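Local structure of manganese-binding protein (Chlamydia trachomatis, 6NSI) at residues Ile2-Val15 and Met48-Glu62. The protein binds iron, manganese and nickel, with a preference for ferrous iron, and delivers them to the permease of an ABC transporter for import into the cytoplasm. Sequence-based numbering, arbitrary orientation.
Sequences IYVLSMNRMICDCV and MAMSQLIFCNGLGLE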
loop_
_atom_site.group_PDB
_atom_site.type_symbol
_atom_site.label_atom_id
_atom_site.label_comp_id
_atom_site.label_asym_id
_atom_site.label_seq_id
_atom_site.Cartn_x
_atom_site.Cartn_y
_atom_site.Cartn_z
ATOM N N ILE A 2 -24.185 -13.827 -6.597
ATOM C CA ILE A 2 -24.036 -12.581 -5.848
ATOM C C ILE A 2 -22.668 -11.967 -6.142
ATOM O O ILE A 2 -21.667 -12.686 -6.267
ATOM C CB ILE A 2 -24.224 -12.840 -4.339
ATOM C CG1 ILE A 2 -25.529 -13.595 -4.083
ATOM C CG2 ILE A 2 -24.223 -11.543 -3.559
ATOM C CD1 ILE A 2 -25.343 -14.958 -3.474
ATOM N N TYR A 3 -22.618 -10.637 -6.255
ATOM C CA TYR A 3 -21.411 -9.906 -6.638
ATOM C C TYR A 3 -21.020 -8.907 -5.559
ATOM O O TYR A 3 -21.868 -8.157 -5.060
ATOM C CB TYR A 3 -21.603 -9.151 -7.954
ATOM C CG TYR A 3 -21.589 -10.038 -9.173
ATOM C CD1 TYR A 3 -20.393 -10.495 -9.708
ATOM C CD2 TYR A 3 -22.780 -10.431 -9.783
ATOM C CE1 TYR A 3 -20.380 -11.313 -10.824
ATOM C CE2 TYR A 3 -22.778 -11.245 -10.899
ATOM C CZ TYR A 3 -21.576 -11.682 -11.417
ATOM O OH TYR A 3 -21.569 -12.496 -12.528
ATOM N N VAL A 4 -19.730 -8.881 -5.231
ATOM C CA VAL A 4 -19.151 -7.878 -4.347
ATOM C C VAL A 4 -17.988 -7.216 -5.081
ATOM O O VAL A 4 -17.181 -7.902 -5.720
ATOM C CB VAL A 4 -18.696 -8.497 -3.013
ATOM C CG1 VAL A 4 -17.813 -7.512 -2.238
ATOM C CG2 VAL A 4 -19.911 -8.902 -2.197
ATOM N N LEU A 5 -17.914 -5.888 -5.006
ATOM C CA LEU A 5 -16.936 -5.105 -5.757
ATOM C C LEU A 5 -15.858 -4.570 -4.823
ATOM O O LEU A 5 -16.164 -4.003 -3.766
ATOM C CB LEU A 5 -17.608 -3.940 -6.494
ATOM C CG LEU A 5 -16.663 -3.064 -7.328
ATOM C CD1 LEU A 5 -15.971 -3.881 -8.391
ATOM C CD2 LEU A 5 -17.339 -1.870 -7.969
ATOM N N SER A 6 -14.601 -4.756 -5.213
ATOM C CA SER A 6 -13.468 -4.129 -4.549
ATOM C C SER A 6 -12.798 -3.152 -5.510
ATOM O O SER A 6 -12.654 -3.439 -6.701
ATOM C CB SER A 6 -12.451 -5.170 -4.078
ATOM O OG SER A 6 -13.002 -6.045 -3.105
ATOM N N MET A 7 -12.368 -2.002 -4.986
ATOM C CA MET A 7 -11.771 -0.989 -5.857
ATOM C C MET A 7 -10.466 -1.476 -6.489
ATOM O O MET A 7 -10.203 -1.196 -7.666
ATOM C CB MET A 7 -11.549 0.307 -5.080
ATOM C CG MET A 7 -12.801 1.176 -4.972
ATOM S SD MET A 7 -13.470 1.625 -6.591
ATOM C CE MET A 7 -12.043 2.402 -7.344
ATOM N N ASN A 8 -9.645 -2.220 -5.740
ATOM C CA ASN A 8 -8.306 -2.599 -6.201
ATOM C C ASN A 8 -7.959 -3.988 -5.657
ATOM O O ASN A 8 -8.731 -4.590 -4.900
ATOM C CB ASN A 8 -7.270 -1.547 -5.785
ATOM C CG ASN A 8 -7.164 -1.387 -4.262
ATOM O OD1 ASN A 8 -6.901 -2.353 -3.529
ATOM N ND2 ASN A 8 -7.342 -0.160 -3.789
ATOM N N ARG A 9 -6.771 -4.498 -6.040
ATOM C CA ARG A 9 -6.418 -5.878 -5.699
ATOM C C ARG A 9 -5.949 -6.029 -4.258
ATOM O O ARG A 9 -6.082 -7.114 -3.673
ATOM C CB ARG A 9 -5.342 -6.405 -6.641
ATOM C CG ARG A 9 -5.863 -6.741 -8.022
ATOM C CD ARG A 9 -6.767 -7.968 -7.988
ATOM N NE ARG A 9 -6.073 -9.143 -7.475
ATOM C CZ ARG A 9 -5.150 -9.816 -8.156
ATOM N NH1 ARG A 9 -4.819 -9.430 -9.379
ATOM N NH2 ARG A 9 -4.555 -10.872 -7.619
ATOM N N MET A 10 -5.385 -4.970 -3.680
ATOM C CA MET A 10 -4.984 -5.031 -2.281
ATOM C C MET A 10 -6.197 -5.275 -1.391
ATOM O O MET A 10 -6.118 -6.015 -0.402
ATOM C CB MET A 10 -4.257 -3.742 -1.912
ATOM C CG MET A 10 -2.979 -3.542 -2.735
ATOM S SD MET A 10 -3.252 -2.690 -4.320
ATOM C CE MET A 10 -3.453 -1.009 -3.725
ATOM N N ILE A 11 -7.340 -4.690 -1.759
ATOM C CA ILE A 11 -8.595 -4.998 -1.090
ATOM C C ILE A 11 -9.156 -6.329 -1.575
ATOM O O ILE A 11 -9.523 -7.186 -0.767
ATOM C CB ILE A 11 -9.599 -3.854 -1.302
ATOM C CG1 ILE A 11 -9.095 -2.593 -0.609
ATOM C CG2 ILE A 11 -10.971 -4.235 -0.769
ATOM C CD1 ILE A 11 -9.761 -1.352 -1.112
ATOM N N CYS A 12 -9.212 -6.530 -2.894
ATOM C CA CYS A 12 -9.962 -7.665 -3.442
ATOM C C CYS A 12 -9.427 -9.005 -2.957
ATOM O O CYS A 12 -10.203 -9.930 -2.682
ATOM C CB CYS A 12 -9.952 -7.638 -4.969
ATOM S SG CYS A 12 -11.220 -8.765 -5.672
ATOM N N ASP A 13 -8.109 -9.144 -2.860
ATOM C CA ASP A 13 -7.559 -10.444 -2.492
ATOM C C ASP A 13 -7.840 -10.799 -1.046
ATOM O O ASP A 13 -7.840 -11.986 -0.698
ATOM C CB ASP A 13 -6.063 -10.475 -2.760
ATOM C CG ASP A 13 -5.745 -10.363 -4.242
ATOM O OD1 ASP A 13 -6.691 -10.378 -5.065
ATOM O OD2 ASP A 13 -4.556 -10.254 -4.586
ATOM N N CYS A 14 -8.086 -9.802 -0.198
ATOM C CA CYS A 14 -8.476 -10.084 1.178
ATOM C C CYS A 14 -9.968 -10.389 1.272
ATOM O O CYS A 14 -10.362 -11.329 1.973
ATOM C CB CYS A 14 -8.103 -8.911 2.084
ATOM S SG CYS A 14 -6.297 -8.468 2.066
ATOM N N VAL A 15 -10.807 -9.617 0.567
ATOM C CA VAL A 15 -12.246 -9.903 0.545
ATOM C C VAL A 15 -12.493 -11.324 0.057
ATOM O O VAL A 15 -13.265 -12.082 0.656
ATOM C CB VAL A 15 -12.992 -8.874 -0.330
ATOM C CG1 VAL A 15 -14.459 -9.267 -0.468
ATOM C CG2 VAL A 15 -12.900 -7.480 0.265
ATOM N N MET A 48 -20.601 -1.557 -10.460
ATOM C CA MET A 48 -21.129 -1.048 -9.201
ATOM C C MET A 48 -22.605 -1.389 -9.052
ATOM O O MET A 48 -23.054 -1.781 -7.967
ATOM C CB MET A 48 -20.915 0.459 -9.123
ATOM C CG MET A 48 -19.429 0.872 -9.024
ATOM S SD MET A 48 -19.263 2.670 -9.055
ATOM C CE MET A 48 -17.453 2.832 -9.050
ATOM N N ALA A 49 -23.365 -1.258 -10.142
ATOM C CA ALA A 49 -24.810 -1.441 -10.080
ATOM C C ALA A 49 -25.182 -2.877 -9.714
ATOM O O ALA A 49 -26.089 -3.101 -8.902
ATOM C CB ALA A 49 -25.432 -1.038 -11.415
ATOM N N MET A 50 -24.491 -3.867 -10.293
ATOM C CA MET A 50 -24.792 -5.261 -9.971
ATOM C C MET A 50 -24.211 -5.728 -8.634
ATOM O O MET A 50 -24.538 -6.839 -8.197
ATOM C CB MET A 50 -24.287 -6.179 -11.088
ATOM C CG MET A 50 -22.823 -6.574 -10.956
ATOM S SD MET A 50 -22.179 -7.431 -12.413
ATOM C CE MET A 50 -22.312 -6.139 -13.653
ATOM N N SER A 51 -23.380 -4.927 -7.969
ATOM C CA SER A 51 -22.703 -5.366 -6.756
ATOM C C SER A 51 -23.522 -5.078 -5.501
ATOM O O SER A 51 -24.373 -4.186 -5.471
ATOM C CB SER A 51 -21.336 -4.695 -6.648
ATOM O OG SER A 51 -20.422 -5.347 -7.507
ATOM N N GLN A 52 -23.249 -5.854 -4.449
ATOM C CA GLN A 52 -23.935 -5.676 -3.171
ATOM C C GLN A 52 -23.167 -4.775 -2.217
ATOM O O GLN A 52 -23.776 -4.153 -1.335
ATOM C CB GLN A 52 -24.169 -7.027 -2.484
ATOM C CG GLN A 52 -25.036 -8.011 -3.265
ATOM C CD GLN A 52 -26.400 -7.451 -3.633
ATOM O OE1 GLN A 52 -27.073 -6.822 -2.810
ATOM N NE2 GLN A 52 -26.815 -7.678 -4.878
ATOM N N LEU A 53 -21.845 -4.721 -2.364
ATOM C CA LEU A 53 -20.961 -3.938 -1.514
ATOM C C LEU A 53 -19.820 -3.443 -2.389
ATOM O O LEU A 53 -19.368 -4.170 -3.278
ATOM C CB LEU A 53 -20.405 -4.770 -0.348
ATOM C CG LEU A 53 -21.312 -5.179 0.819
ATOM C CD1 LEU A 53 -20.581 -6.156 1.738
ATOM C CD2 LEU A 53 -21.775 -3.951 1.583
ATOM N N ILE A 54 -19.367 -2.212 -2.141
ATOM C CA ILE A 54 -18.230 -1.611 -2.852
ATOM C C ILE A 54 -17.177 -1.243 -1.818
ATOM O O ILE A 54 -17.372 -0.304 -1.034
ATOM C CB ILE A 54 -18.635 -0.376 -3.658
ATOM C CG1 ILE A 54 -19.655 -0.752 -4.734
ATOM C CG2 ILE A 54 -17.396 0.281 -4.267
ATOM C CD1 ILE A 54 -20.274 0.453 -5.430
ATOM N N PHE A 55 -16.056 -1.959 -1.833
ATOM C CA PHE A 55 -14.995 -1.766 -0.852
ATOM C C PHE A 55 -13.958 -0.772 -1.387
ATOM O O PHE A 55 -13.325 -1.019 -2.420
ATOM C CB PHE A 55 -14.355 -3.112 -0.506
ATOM C CG PHE A 55 -15.186 -3.956 0.427
ATOM C CD1 PHE A 55 -15.906 -5.041 -0.054
ATOM C CD2 PHE A 55 -15.241 -3.668 1.785
ATOM C CE1 PHE A 55 -16.671 -5.826 0.806
ATOM C CE2 PHE A 55 -16.005 -4.452 2.652
ATOM C CZ PHE A 55 -16.719 -5.526 2.160
ATOM N N CYS A 56 -13.809 0.356 -0.685
ATOM C CA CYS A 56 -12.899 1.440 -1.034
ATOM C C CYS A 56 -11.808 1.587 0.011
ATOM O O CYS A 56 -12.002 1.270 1.192
ATOM C CB CYS A 56 -13.631 2.776 -1.131
ATOM S SG CYS A 56 -14.996 2.734 -2.272
ATOM N N ASN A 57 -10.671 2.121 -0.430
ATOM C CA ASN A 57 -9.584 2.432 0.493
ATOM C C ASN A 57 -9.898 3.668 1.317
ATOM O O ASN A 57 -9.548 3.731 2.500
ATOM C CB ASN A 57 -8.277 2.655 -0.271
ATOM C CG ASN A 57 -7.085 2.787 0.650
ATOM O OD1 ASN A 57 -6.494 1.787 1.023
ATOM N ND2 ASN A 57 -6.714 4.022 1.012
ATOM N N GLY A 58 -10.565 4.651 0.707
ATOM C CA GLY A 58 -10.713 5.954 1.321
ATOM C C GLY A 58 -9.366 6.657 1.321
ATOM O O GLY A 58 -8.470 6.340 0.534
ATOM N N LEU A 59 -9.234 7.625 2.235
ATOM C CA LEU A 59 -7.996 8.388 2.423
ATOM C C LEU A 59 -7.544 9.049 1.125
ATOM O O LEU A 59 -6.348 9.278 0.915
ATOM C CB LEU A 59 -6.873 7.513 3.003
ATOM C CG LEU A 59 -7.251 6.536 4.133
ATOM C CD1 LEU A 59 -6.063 5.664 4.559
ATOM C CD2 LEU A 59 -7.833 7.265 5.334
ATOM N N GLY A 60 -8.498 9.333 0.239
ATOM C CA GLY A 60 -8.226 10.005 -1.018
ATOM C C GLY A 60 -7.764 9.133 -2.169
ATOM O O GLY A 60 -7.398 9.676 -3.218
ATOM N N LEU A 61 -7.756 7.804 -2.023
ATOM C CA LEU A 61 -7.234 6.968 -3.102
ATOM C C LEU A 61 -8.174 6.945 -4.301
ATOM O O LEU A 61 -7.723 6.855 -5.454
ATOM C CB LEU A 61 -6.993 5.545 -2.602
ATOM C CG LEU A 61 -6.251 4.684 -3.628
ATOM C CD1 LEU A 61 -4.856 5.270 -3.918
ATOM C CD2 LEU A 61 -6.170 3.247 -3.114
ATOM N N GLU A 62 -9.477 6.983 -4.050
ATOM C CA GLU A 62 -10.491 7.013 -5.106
ATOM C C GLU A 62 -10.924 8.451 -5.387
ATOM O O GLU A 62 -12.105 8.775 -5.353
ATOM C CB GLU A 62 -11.680 6.138 -4.704
ATOM C CG GLU A 62 -11.346 4.643 -4.523
ATOM C CD GLU A 62 -10.985 4.257 -3.075
ATOM O OE1 GLU A 62 -11.226 5.060 -2.137
ATOM O OE2 GLU A 62 -10.449 3.143 -2.868
HETATM O O HOH W 1 -25.248 -9.066 -6.670
HETATM O O HOH W 2 -8.667 2.132 -5.205
HETATM O O HOH W 3 -6.264 -0.070 -1.150
#
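Leu5 is gripped through both its backbone polar atoms: its N donates to Leu53 O (2.8 Å, 164° at the hydrogen) and its O accepts from Phe55 N. Leu5 O and Met7 N together hold Phe55 N and O, pairing Ser6 with Phe55. Before the paired residues the pairing slips by one, and Gln52 N rather than Leu53 N takes Tyr3 O (2.8 Å). One water joins Tyr3 N, Met50 O and Gln52 NE2; two others link Asn8 ND2 to Glu62 OE2 and Asn57 OD1. Asn8, N-cap of helix 9-19, accepts from Ile11 N at OD1 (3.0 Å), and the Glu62 carboxylate clasps Asn57 N and Gly58 N, one oxygen each. Strands 3-6 and 54-56 are the middle strands of a parallel sheet flanked by 24-27 and 77-79; past their ends, Leu61 lies near iron ligand His36. On the Phe55 side, Val15 CG2 of helix 9-19 sits over one ring face, 4.2 Å from the centroid, Val4 CG1 meets the ring edge in its plane, and Ile11 CG2 presses on Phe55 CB. On the other side, shared with Ile54, Leu5 CG anti to the backbone N (chi1 -179°) carries CD2 to Met48 CG at 3.6 Å. Met7 touches Cys56 SG and Glu62 CG. At the partly exposed start of strand 3-6, Met50 SD lies above the centre of the Tyr3 ring, 4.1 Å from its centroid, a Met-aromatic contact.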